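Local coordinates for aspartate aminotransferase (Giardia lamblia, PDB 3MEB), which probably catalyses, with pyridoxal 5'-phosphate as cofactor, the reversible transfer of an amino group from L-aspartate to 2-oxoglutarate, giving oxaloacetate and L-glutamate, at residues 118-131 with 284-296. Sequence-based numbering, arbitrary orientation.
Sequences GRIASCQSLSGTGS and ERIGCLHVVHAGV. With SO4 (sulfate ion), chain E.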
# COMPACT_ATOMS: atom_id res chain seq x y z
N GLY A 118 1.67 27.45 7.85
CA GLY A 118 2.69 26.41 7.66
C GLY A 118 2.54 25.23 8.60
O GLY A 118 3.51 24.52 8.85
N ARG A 119 1.33 25.01 9.10
CA ARG A 119 1.07 24.05 10.19
C ARG A 119 0.72 22.65 9.72
O ARG A 119 0.72 21.73 10.52
CB ARG A 119 -0.05 24.58 11.08
CG ARG A 119 0.37 25.75 11.94
CD ARG A 119 -0.83 26.50 12.41
NE ARG A 119 -1.71 25.67 13.20
CZ ARG A 119 -2.91 26.03 13.62
NH1 ARG A 119 -3.38 27.24 13.35
NH2 ARG A 119 -3.62 25.19 14.33
N ILE A 120 0.45 22.48 8.41
CA ILE A 120 -0.02 21.20 7.88
C ILE A 120 1.06 20.37 7.21
O ILE A 120 1.67 20.80 6.21
CB ILE A 120 -1.17 21.35 6.87
CG1 ILE A 120 -2.33 22.19 7.42
CG2 ILE A 120 -1.72 19.97 6.49
CD1 ILE A 120 -3.41 22.57 6.29
N ALA A 121 1.26 19.16 7.74
CA ALA A 121 2.17 18.19 7.18
C ALA A 121 1.34 17.09 6.51
O ALA A 121 0.61 16.41 7.20
CB ALA A 121 3.03 17.62 8.27
N SER A 122 1.43 16.96 5.18
CA SER A 122 0.55 16.07 4.44
C SER A 122 1.36 15.04 3.72
O SER A 122 2.40 15.36 3.13
CB SER A 122 -0.34 16.82 3.45
OG SER A 122 -1.07 17.89 4.08
N CYS A 123 0.90 13.80 3.78
CA CYS A 123 1.57 12.71 3.05
C CYS A 123 0.51 11.74 2.54
O CYS A 123 -0.29 11.23 3.33
CB CYS A 123 2.56 11.98 3.97
SG CYS A 123 3.50 10.62 3.28
N GLN A 124 0.53 11.50 1.23
CA GLN A 124 -0.31 10.48 0.65
C GLN A 124 -0.10 9.16 1.33
O GLN A 124 1.04 8.80 1.70
CB GLN A 124 -0.00 10.29 -0.84
CG GLN A 124 -0.98 9.39 -1.54
CD GLN A 124 -0.79 9.38 -3.05
OE1 GLN A 124 -0.32 10.37 -3.61
NE2 GLN A 124 -1.06 8.25 -3.68
N SER A 125 -1.19 8.44 1.50
CA SER A 125 -1.09 7.08 2.02
C SER A 125 -2.10 6.18 1.37
O SER A 125 -2.82 6.61 0.49
CB SER A 125 -1.17 7.05 3.54
OG SER A 125 -0.81 5.78 4.00
N LEU A 126 -2.11 4.90 1.76
CA LEU A 126 -2.97 3.92 1.12
C LEU A 126 -4.39 3.96 1.72
O LEU A 126 -4.76 3.14 2.56
CB LEU A 126 -2.36 2.54 1.26
CG LEU A 126 -1.16 2.32 0.35
CD1 LEU A 126 -0.49 1.09 0.85
CD2 LEU A 126 -1.51 2.17 -1.13
N SER A 127 -5.14 4.95 1.26
CA SER A 127 -6.49 5.24 1.73
C SER A 127 -6.55 5.38 3.24
O SER A 127 -5.53 5.64 3.91
CB SER A 127 -7.46 4.17 1.20
OG SER A 127 -8.80 4.63 1.20
N GLY A 128 -7.74 5.20 3.79
CA GLY A 128 -7.94 5.35 5.21
C GLY A 128 -7.08 4.45 6.06
O GLY A 128 -6.49 4.88 7.05
N THR A 129 -7.09 3.17 5.71
CA THR A 129 -6.40 2.16 6.50
C THR A 129 -4.92 2.45 6.55
O THR A 129 -4.31 2.36 7.63
CB THR A 129 -6.69 0.70 6.01
OG1 THR A 129 -8.11 0.45 6.05
CG2 THR A 129 -5.97 -0.33 6.90
N GLY A 130 -4.33 2.73 5.38
CA GLY A 130 -2.90 2.97 5.27
C GLY A 130 -2.52 4.28 5.95
O GLY A 130 -1.42 4.43 6.47
N SER A 131 -3.46 5.22 5.95
CA SER A 131 -3.26 6.51 6.66
C SER A 131 -3.25 6.26 8.18
O SER A 131 -2.37 6.76 8.87
CB SER A 131 -4.29 7.53 6.21
OG SER A 131 -4.18 7.82 4.83
N GLU A 284 -8.83 1.63 -5.66
CA GLU A 284 -7.61 2.37 -6.02
C GLU A 284 -6.67 2.59 -4.82
O GLU A 284 -5.48 2.83 -5.01
CB GLU A 284 -7.91 3.75 -6.63
CG GLU A 284 -8.87 3.70 -7.83
CD GLU A 284 -8.27 3.12 -9.07
OE1 GLU A 284 -7.10 2.75 -9.08
OE2 GLU A 284 -9.00 3.06 -10.09
N ARG A 285 -7.22 2.54 -3.61
CA ARG A 285 -6.46 2.71 -2.36
C ARG A 285 -5.80 4.10 -2.22
O ARG A 285 -4.55 4.24 -2.15
CB ARG A 285 -5.40 1.61 -2.20
CG ARG A 285 -5.87 0.19 -2.51
CD ARG A 285 -7.14 -0.24 -1.76
NE ARG A 285 -6.98 -0.18 -0.32
CZ ARG A 285 -7.83 0.43 0.50
NH1 ARG A 285 -8.91 1.04 0.02
NH2 ARG A 285 -7.62 0.44 1.81
N ILE A 286 -6.64 5.12 -2.18
CA ILE A 286 -6.19 6.50 -2.24
C ILE A 286 -6.73 7.27 -1.05
O ILE A 286 -7.94 7.29 -0.78
CB ILE A 286 -6.50 7.20 -3.60
CG1 ILE A 286 -5.90 8.62 -3.61
CG2 ILE A 286 -8.05 7.28 -3.93
CD1 ILE A 286 -4.35 8.69 -3.45
N GLY A 287 -5.79 7.86 -0.31
CA GLY A 287 -6.09 8.68 0.84
C GLY A 287 -4.90 9.55 1.19
O GLY A 287 -3.90 9.56 0.47
N CYS A 288 -5.01 10.28 2.30
CA CYS A 288 -3.95 11.18 2.75
C CYS A 288 -3.93 11.26 4.26
O CYS A 288 -5.01 11.29 4.90
CB CYS A 288 -4.19 12.57 2.18
SG CYS A 288 -2.75 13.68 2.21
N LEU A 289 -2.72 11.33 4.80
CA LEU A 289 -2.46 11.54 6.23
C LEU A 289 -2.02 13.00 6.44
O LEU A 289 -1.14 13.50 5.70
CB LEU A 289 -1.38 10.62 6.73
CG LEU A 289 -1.02 10.67 8.21
CD1 LEU A 289 -2.28 10.48 9.11
CD2 LEU A 289 0.03 9.59 8.48
N HIS A 290 -2.64 13.66 7.41
CA HIS A 290 -2.24 15.03 7.79
C HIS A 290 -1.90 15.09 9.29
O HIS A 290 -2.59 14.47 10.09
CB HIS A 290 -3.33 16.01 7.56
CG HIS A 290 -3.98 15.94 6.21
ND1 HIS A 290 -3.45 16.54 5.09
CD2 HIS A 290 -5.16 15.40 5.82
CE1 HIS A 290 -4.25 16.35 4.06
NE2 HIS A 290 -5.32 15.67 4.47
N VAL A 291 -0.85 15.84 9.62
CA VAL A 291 -0.53 16.22 10.98
C VAL A 291 -0.59 17.75 10.94
O VAL A 291 0.05 18.40 10.10
CB VAL A 291 0.86 15.77 11.48
CG1 VAL A 291 1.02 16.10 12.93
CG2 VAL A 291 1.10 14.26 11.26
N VAL A 292 -1.44 18.32 11.78
CA VAL A 292 -1.50 19.79 11.91
C VAL A 292 -1.00 20.24 13.30
O VAL A 292 -1.70 20.08 14.31
CB VAL A 292 -2.91 20.31 11.72
CG1 VAL A 292 -2.89 21.85 11.61
CG2 VAL A 292 -3.58 19.66 10.50
N HIS A 293 0.22 20.79 13.36
CA HIS A 293 0.79 21.24 14.65
C HIS A 293 0.27 22.64 14.98
O HIS A 293 -0.39 23.29 14.14
CB HIS A 293 2.33 21.16 14.65
CG HIS A 293 3.01 22.09 13.70
ND1 HIS A 293 3.33 23.39 14.02
CD2 HIS A 293 3.45 21.89 12.43
CE1 HIS A 293 3.94 23.96 12.99
NE2 HIS A 293 4.04 23.06 12.02
N ALA A 294 0.49 23.06 16.21
CA ALA A 294 -0.08 24.30 16.73
C ALA A 294 0.49 25.59 16.10
O ALA A 294 -0.06 26.67 16.32
CB ALA A 294 0.10 24.34 18.26
N GLY A 295 1.58 25.48 15.35
CA GLY A 295 2.19 26.63 14.69
C GLY A 295 2.81 27.65 15.65
O GLY A 295 2.72 28.83 15.43
N VAL A 296 3.45 27.17 16.69
CA VAL A 296 4.11 28.03 17.67
C VAL A 296 5.64 27.95 17.56
O VAL A 296 6.36 28.20 18.54
CB VAL A 296 3.62 27.70 19.10
CG1 VAL A 296 2.14 27.91 19.20
CG2 VAL A 296 3.96 26.27 19.49
S SO4 E . -10.27 2.41 3.39
O1 SO4 E . -10.32 3.81 3.73
O2 SO4 E . -11.32 1.76 4.13
O3 SO4 E . -10.56 2.22 1.97
O4 SO4 E . -9.01 1.83 3.80
O HOH W 1 -3.35 22.43 15.23
O HOH W 2 -2.29 5.74 -2.34
O HOH W 3 -9.50 4.23 -2.07
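Strand 120-125, outermost in the seven-stranded sheet of this chain, pairs antiparallel with strand 287-292, and the contact runs from there into the cofactor's phosphate site. Ala121, Cys123 and Ser125 form the hydrogen-bonded pairs with Val291, Leu289 and Gly287; Ala121 N reaches Val291 O at 2.8 Å. Beyond the strand's end the chain folds across Gly287, where Ser127 CA and Gly287 CA come within 3.6 Å, a closeness that suits a residue without a side chain. On the face with Ile120 and Gln124, Ser122 OG meets ND1 at the edge of the His290 ring, in its plane, at 2.9 Å. Ser122 OG also bonds Gln104 and His290 NE2 bonds Gln273, so both ring nitrogens are engaged, which fixes the ring's rotation.

At the far end Arg119 bends at chi3 (60°), which turns NE onto His293 O at 2.9 Å in a nearly straight bond (163°). The carbonyl oxygen of Ala294 lies over one face of this guanidinium, and NH2 continues to Val263 O. The His293 ring, its NE2 bound to Asn303 O, takes Arg119 CA over its face in a CH-pi contact.

At the other end a sulfate, probably from the crystallisation liquor, occupies the place of the cofactor's phosphate, between Arg285 and the first turn of helix 127-142. The arginine, folded back at chi2 and chi3, presents its edge: NH1 gives a 2.8 Å bond to sulfate O3, and NH2 another to O4. Thr129 N donates to O4 at 3.0 Å, while Gly128 N adds a weaker bond to O1. Ser274 and Ser276 of the same chain and Tyr90 of the second subunit add hydroxyl bonds. Arginine, hydroxyls and helix N-terminus together form the phosphate-binding cup of fold-type I aminotransferases, here at the dimer interface.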